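Local coordinates for protein HpcH/HpaI aldolase (Desulfitobacterium hafniense, PDB 3QZ6) that belongs to the HpcH/HpaI aldolase family and folds as a closed eight-stranded beta/alpha (TIM) barrel, paired with a second copy in the assembly, at residues 173-178 / 212-217; 38-43 / 232-237. All blocks are in the same frame, centred on the assembly; numbering follows the deposited sequence.

Contact 1. Residues 173-178 / 212-217; sequences FGPRDL and GFFTAA
Pro175 lays its ring against the edge of the Phe214 ring, CD lying 3.9 Å from Phe214 CD2 and close to the plane of the aromatic ring. The two side chains cross at about a right angle. Phe214 has CG anti to its backbone N (chi1 174°), which starts the ring off toward Pro175; its CB lies 4.1 Å from the carbonyl O of Phe173. Within the same segment the backbone N of Ala216 lies above one face of the Phe214 ring, offset toward the rim. Phe173 approaches the neighbouring strand obliquely, CE2 3.9 Å from Gly212 O, while CD2 packs at 4.2 Å on Phe213 CD1. The meeting is mostly ring against ring, with the carbonyl oxygens of Gly212 and Phe173 also at its border, all at 3.9 Å or more. Gly174 is the N-cap of helix 175-181, and its O accepts the bond from Leu178 N. Strand 170-173 passes directly into this helix, whose first residue, Pro175, meets strand 210-215. Helix 191-207 packs against the contact, where Tyr197 touches Phe173, Pro175 and Phe213, and Tyr201 OH bonds to Gly212 O; Phe214 also touches Leu234 of strand 232-237.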
loop_
_atom_site.group_PDB
_atom_site.type_symbol
_atom_site.label_atom_id
_atom_site.label_comp_id
_atom_site.label_asym_id
_atom_site.label_seq_id
_atom_site.Cartn_x
_atom_site.Cartn_y
_atom_site.Cartn_z
ATOM N N PHE A 173 6.893 -23.169 3.082
ATOM C CA PHE A 173 7.227 -23.083 4.501
ATOM C C PHE A 173 6.716 -21.807 5.151
ATOM O O PHE A 173 6.538 -20.783 4.481
ATOM C CB PHE A 173 8.743 -23.146 4.676
ATOM C CG PHE A 173 9.371 -24.280 3.931
ATOM C CD1 PHE A 173 9.286 -25.571 4.425
ATOM C CD2 PHE A 173 10.001 -24.062 2.719
ATOM C CE1 PHE A 173 9.841 -26.628 3.734
ATOM C CE2 PHE A 173 10.561 -25.114 2.019
ATOM C CZ PHE A 173 10.479 -26.399 2.527
ATOM N N GLY A 174 6.503 -21.878 6.462
ATOM C CA GLY A 174 6.278 -20.698 7.283
ATOM C C GLY A 174 7.478 -20.576 8.203
ATOM O O GLY A 174 7.507 -21.172 9.275
ATOM N N PRO A 175 8.496 -19.824 7.773
ATOM C CA PRO A 175 9.790 -19.856 8.476
ATOM C C PRO A 175 9.723 -19.380 9.928
ATOM O O PRO A 175 10.436 -19.913 10.776
ATOM C CB PRO A 175 10.667 -18.919 7.638
ATOM C CG PRO A 175 10.018 -18.877 6.296
ATOM C CD PRO A 175 8.544 -19.005 6.551
ATOM N N ARG A 176 8.890 -18.389 10.221
ATOM C CA ARG A 176 8.840 -17.865 11.575
ATOM C C ARG A 176 8.315 -18.921 12.548
ATOM O O ARG A 176 8.928 -19.175 13.587
ATOM C CB ARG A 176 7.983 -16.598 11.651
ATOM C CG ARG A 176 7.962 -15.951 13.047
ATOM C CD ARG A 176 7.417 -14.526 12.977
ATOM N NE ARG A 176 8.299 -13.685 12.176
ATOM C CZ ARG A 176 7.886 -12.709 11.370
ATOM N NH1 ARG A 176 6.596 -12.434 11.261
ATOM N NH2 ARG A 176 8.769 -11.997 10.678
ATOM N N ASP A 177 7.181 -19.531 12.216
ATOM C CA ASP A 177 6.621 -20.576 13.073
ATOM C C ASP A 177 7.553 -21.786 13.134
ATOM O O ASP A 177 7.726 -22.391 14.190
ATOM C CB ASP A 177 5.225 -21.010 12.605
ATOM C CG ASP A 177 4.118 -20.036 13.045
ATOM O OD1 ASP A 177 4.081 -19.638 14.230
ATOM O OD2 ASP A 177 3.280 -19.668 12.197
ATOM N N LEU A 178 8.143 -22.148 12.000
ATOM C CA LEU A 178 9.037 -23.299 11.975
ATOM C C LEU A 178 10.237 -23.049 12.873
ATOM O O LEU A 178 10.605 -23.901 13.680
ATOM C CB LEU A 178 9.501 -23.609 10.557
ATOM C CG LEU A 178 10.439 -24.812 10.400
ATOM C CD1 LEU A 178 9.768 -26.116 10.862
ATOM C CD2 LEU A 178 10.892 -24.929 8.950
ATOM N N GLY A 212 7.827 -24.790 -3.272
ATOM C CA GLY A 212 7.630 -23.358 -3.102
ATOM C C GLY A 212 8.611 -22.838 -2.073
ATOM O O GLY A 212 9.236 -23.622 -1.360
ATOM N N PHE A 213 8.783 -21.524 -2.011
ATOM C CA PHE A 213 9.666 -20.938 -1.008
ATOM C C PHE A 213 9.243 -19.514 -0.695
ATOM O O PHE A 213 8.927 -18.742 -1.596
ATOM C CB PHE A 213 11.111 -20.938 -1.497
ATOM C CG PHE A 213 12.118 -20.630 -0.416
ATOM C CD1 PHE A 213 12.594 -21.637 0.409
ATOM C CD2 PHE A 213 12.595 -19.339 -0.236
ATOM C CE1 PHE A 213 13.528 -21.363 1.406
ATOM C CE2 PHE A 213 13.529 -19.056 0.760
ATOM C CZ PHE A 213 14.000 -20.075 1.578
ATOM N N PHE A 214 9.244 -19.172 0.587
ATOM C CA PHE A 214 8.961 -17.810 1.008
ATOM C C PHE A 214 10.184 -17.126 1.575
ATOM O O PHE A 214 10.836 -17.654 2.476
ATOM C CB PHE A 214 7.876 -17.781 2.080
ATOM C CG PHE A 214 7.646 -16.407 2.660
ATOM C CD1 PHE A 214 7.044 -15.412 1.899
ATOM C CD2 PHE A 214 8.052 -16.104 3.953
ATOM C CE1 PHE A 214 6.824 -14.134 2.433
ATOM C CE2 PHE A 214 7.845 -14.836 4.489
ATOM C CZ PHE A 214 7.224 -13.846 3.725
ATOM N N THR A 215 10.476 -15.934 1.071
ATOM C CA THR A 215 11.487 -15.103 1.705
ATOM C C THR A 215 10.885 -13.741 2.037
ATOM O O THR A 215 10.185 -13.134 1.221
ATOM C CB THR A 215 12.777 -15.010 0.870
ATOM O OG1 THR A 215 13.814 -14.431 1.669
ATOM C CG2 THR A 215 12.556 -14.181 -0.376
ATOM N N ALA A 216 11.128 -13.287 3.262
ATOM C CA ALA A 216 10.355 -12.194 3.842
ATOM C C ALA A 216 10.853 -10.817 3.461
ATOM O O ALA A 216 10.078 -9.853 3.433
ATOM C CB ALA A 216 10.306 -12.328 5.364
ATOM N N ALA A 217 12.144 -10.713 3.176
ATOM C CA ALA A 217 12.742 -9.406 2.952
ATOM C C ALA A 217 13.559 -9.283 1.663
ATOM O O ALA A 217 13.212 -8.479 0.786
ATOM C CB ALA A 217 13.582 -8.996 4.160
#

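Contact 2. Residues 38-43 / 232-237; sequences LDYFIV and MLLWSG
Tyr40 presents one face of its ring to the end of selenomethionine Met232, whose methyl CE rests 3.3 Å from Tyr40 CZ. The Met232 chain is bent at chi2 and chi3, the latter setting CE over the ring; SE stands obliquely above it, 4.6 Å from the centroid and 32° off the normal, a Met-aromatic contact. In Tyr40, chi1 of 70° sets CG between the backbone N and the carbonyl carbon; the ring carries OH to 3.0 Å from Leu233 O. Leu234 stands at about a right angle to Tyr40, with CB 3.7 Å from Tyr40 OH and CD1 4.0 Å from Tyr40 CE1. Its other methyl, CD2, meets Ile42 CD1 at 3.9 Å, again with the side chains crossing at about a right angle. Ile42 CG1 also lies at the edge of the Tyr40 ring, in its plane, linking the two groups on strand 40-44. The strand axes stay 8.8 Å apart at closest and their directions differ by 62°, too far for backbone pairing; strand 16-21 lies between them in the sheet. Side chains meeting over an intervening strand, from the second and the eighth strands, are characteristic of the interior of a closed TIM barrel.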
loop_
_atom_site.group_PDB
_atom_site.type_symbol
_atom_site.label_atom_id
_atom_site.label_comp_id
_atom_site.label_asym_id
_atom_site.label_seq_id
_atom_site.Cartn_x
_atom_site.Cartn_y
_atom_site.Cartn_z
ATOM N N LEU A 38 3.817 -9.554 -11.228
ATOM C CA LEU A 38 3.471 -10.684 -10.353
ATOM C C LEU A 38 2.502 -11.637 -11.044
ATOM O O LEU A 38 1.629 -11.206 -11.785
ATOM C CB LEU A 38 2.873 -10.189 -9.030
ATOM C CG LEU A 38 3.878 -9.530 -8.076
ATOM C CD1 LEU A 38 3.182 -8.839 -6.914
ATOM C CD2 LEU A 38 4.871 -10.557 -7.568
ATOM N N ASP A 39 2.674 -12.934 -10.815
ATOM C CA ASP A 39 1.729 -13.928 -11.315
ATOM C C ASP A 39 0.536 -14.131 -10.380
ATOM O O ASP A 39 -0.556 -14.476 -10.825
ATOM C CB ASP A 39 2.439 -15.267 -11.499
ATOM C CG ASP A 39 3.501 -15.197 -12.558
ATOM O OD1 ASP A 39 3.123 -15.133 -13.740
ATOM O OD2 ASP A 39 4.697 -15.157 -12.203
ATOM N N TYR A 40 0.760 -13.952 -9.081
ATOM C CA TYR A 40 -0.280 -14.225 -8.095
ATOM C C TYR A 40 -0.006 -13.443 -6.816
ATOM O O TYR A 40 1.053 -12.837 -6.657
ATOM C CB TYR A 40 -0.348 -15.730 -7.780
ATOM C CG TYR A 40 0.843 -16.251 -6.988
ATOM C CD1 TYR A 40 0.782 -16.390 -5.599
ATOM C CD2 TYR A 40 2.031 -16.597 -7.630
ATOM C CE1 TYR A 40 1.871 -16.853 -4.874
ATOM C CE2 TYR A 40 3.118 -17.057 -6.916
ATOM C CZ TYR A 40 3.035 -17.188 -5.539
ATOM O OH TYR A 40 4.120 -17.652 -4.835
ATOM N N PHE A 41 -0.977 -13.427 -5.914
ATOM C CA PHE A 41 -0.716 -12.950 -4.569
ATOM C C PHE A 41 -1.593 -13.721 -3.613
ATOM O O PHE A 41 -2.565 -14.363 -4.022
ATOM C CB PHE A 41 -0.938 -11.430 -4.435
ATOM C CG PHE A 41 -2.339 -10.988 -4.743
ATOM C CD1 PHE A 41 -3.303 -10.941 -3.744
ATOM C CD2 PHE A 41 -2.690 -10.608 -6.034
ATOM C CE1 PHE A 41 -4.593 -10.519 -4.024
ATOM C CE2 PHE A 41 -3.972 -10.189 -6.331
ATOM C CZ PHE A 41 -4.929 -10.128 -5.329
ATOM N N ILE A 42 -1.239 -13.678 -2.337
ATOM C CA ILE A 42 -1.937 -14.489 -1.360
ATOM C C ILE A 42 -2.561 -13.586 -0.327
ATOM O O ILE A 42 -1.863 -12.839 0.354
ATOM C CB ILE A 42 -0.991 -15.482 -0.666
ATOM C CG1 ILE A 42 -0.186 -16.273 -1.711
ATOM C CG2 ILE A 42 -1.782 -16.410 0.269
ATOM C CD1 ILE A 42 0.528 -17.493 -1.135
ATOM N N VAL A 43 -3.883 -13.638 -0.226
ATOM C CA VAL A 43 -4.581 -12.831 0.760
ATOM C C VAL A 43 -4.436 -13.511 2.118
ATOM O O VAL A 43 -4.748 -14.695 2.257
ATOM C CB VAL A 43 -6.072 -12.674 0.407
ATOM C CG1 VAL A 43 -6.785 -11.836 1.478
ATOM C CG2 VAL A 43 -6.217 -12.023 -0.989
HETATM N N MSE A 232 7.195 -22.202 -7.165
HETATM C CA MSE A 232 6.317 -21.272 -6.454
HETATM C C MSE A 232 7.134 -20.319 -5.599
HETATM O O MSE A 232 7.513 -20.648 -4.476
HETATM C CB MSE A 232 5.306 -22.018 -5.577
HETATM C CG MSE A 232 4.097 -22.544 -6.321
HETATM SE SE MSE A 232 2.938 -21.119 -7.014
HETATM C CE MSE A 232 2.224 -20.418 -5.336
ATOM N N LEU A 233 7.404 -19.133 -6.130
ATOM C CA LEU A 233 8.265 -18.184 -5.438
ATOM C C LEU A 233 7.415 -17.095 -4.806
ATOM O O LEU A 233 6.702 -16.383 -5.504
ATOM C CB LEU A 233 9.265 -17.574 -6.420
ATOM C CG LEU A 233 10.015 -18.618 -7.254
ATOM C CD1 LEU A 233 10.893 -17.944 -8.309
ATOM C CD2 LEU A 233 10.840 -19.539 -6.354
ATOM N N LEU A 234 7.510 -16.976 -3.484
ATOM C CA LEU A 234 6.696 -16.043 -2.715
ATOM C C LEU A 234 7.608 -15.063 -1.984
ATOM O O LEU A 234 8.340 -15.449 -1.077
ATOM C CB LEU A 234 5.863 -16.819 -1.692
ATOM C CG LEU A 234 4.891 -15.979 -0.861
ATOM C CD1 LEU A 234 3.889 -15.305 -1.778
ATOM C CD2 LEU A 234 4.167 -16.847 0.179
ATOM N N TRP A 235 7.561 -13.795 -2.373
ATOM C CA TRP A 235 8.509 -12.810 -1.847
ATOM C C TRP A 235 7.818 -11.637 -1.168
ATOM O O TRP A 235 6.994 -10.949 -1.775
ATOM C CB TRP A 235 9.428 -12.291 -2.966
ATOM C CG TRP A 235 10.185 -11.059 -2.558
ATOM C CD1 TRP A 235 11.209 -10.985 -1.657
ATOM C CD2 TRP A 235 9.965 -9.724 -3.024
ATOM N NE1 TRP A 235 11.631 -9.682 -1.528
ATOM C CE2 TRP A 235 10.884 -8.892 -2.359
ATOM C CE3 TRP A 235 9.079 -9.152 -3.937
ATOM C CZ2 TRP A 235 10.934 -7.519 -2.576
ATOM C CZ3 TRP A 235 9.138 -7.786 -4.150
ATOM C CH2 TRP A 235 10.060 -6.992 -3.482
ATOM N N SER A 236 8.151 -11.424 0.099
ATOM C CA SER A 236 7.742 -10.218 0.827
ATOM C C SER A 236 6.225 -9.992 0.830
ATOM O O SER A 236 5.439 -10.946 0.889
ATOM C CB SER A 236 8.480 -8.990 0.266
ATOM O OG SER A 236 8.320 -7.861 1.112
ATOM N N GLY A 237 5.804 -8.733 0.768
ATOM C CA GLY A 237 4.380 -8.432 0.844
ATOM C C GLY A 237 4.125 -6.937 0.849
ATOM O O GLY A 237 5.068 -6.154 0.953
#

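In the fold
Both contacts are buried, yet they lie at different depths in the same barrel. Contact 2 is the more central, about 7 Å from the chain centre against about 11 Å for contact 1 (centre to centre), and its touching residues are all buried; contact 1 includes partly exposed Pro175, at the start of helix 175-181, and Phe214, near the C-terminal end of strand 210-215. The two are joined through neighbouring strands 210-215 and 232-237, where Phe213 N lies 2.9 Å from Met232 O, a probable hydrogen bond. Contact 1 joins a strand-to-helix turn to the next strand by proline and aromatic packing, whereas contact 2 bridges over strand 16-21 inside the barrel with a phenol, selenium and aliphatic branches. Along the chain, contact 1 is nested within the loop closed by contact 2.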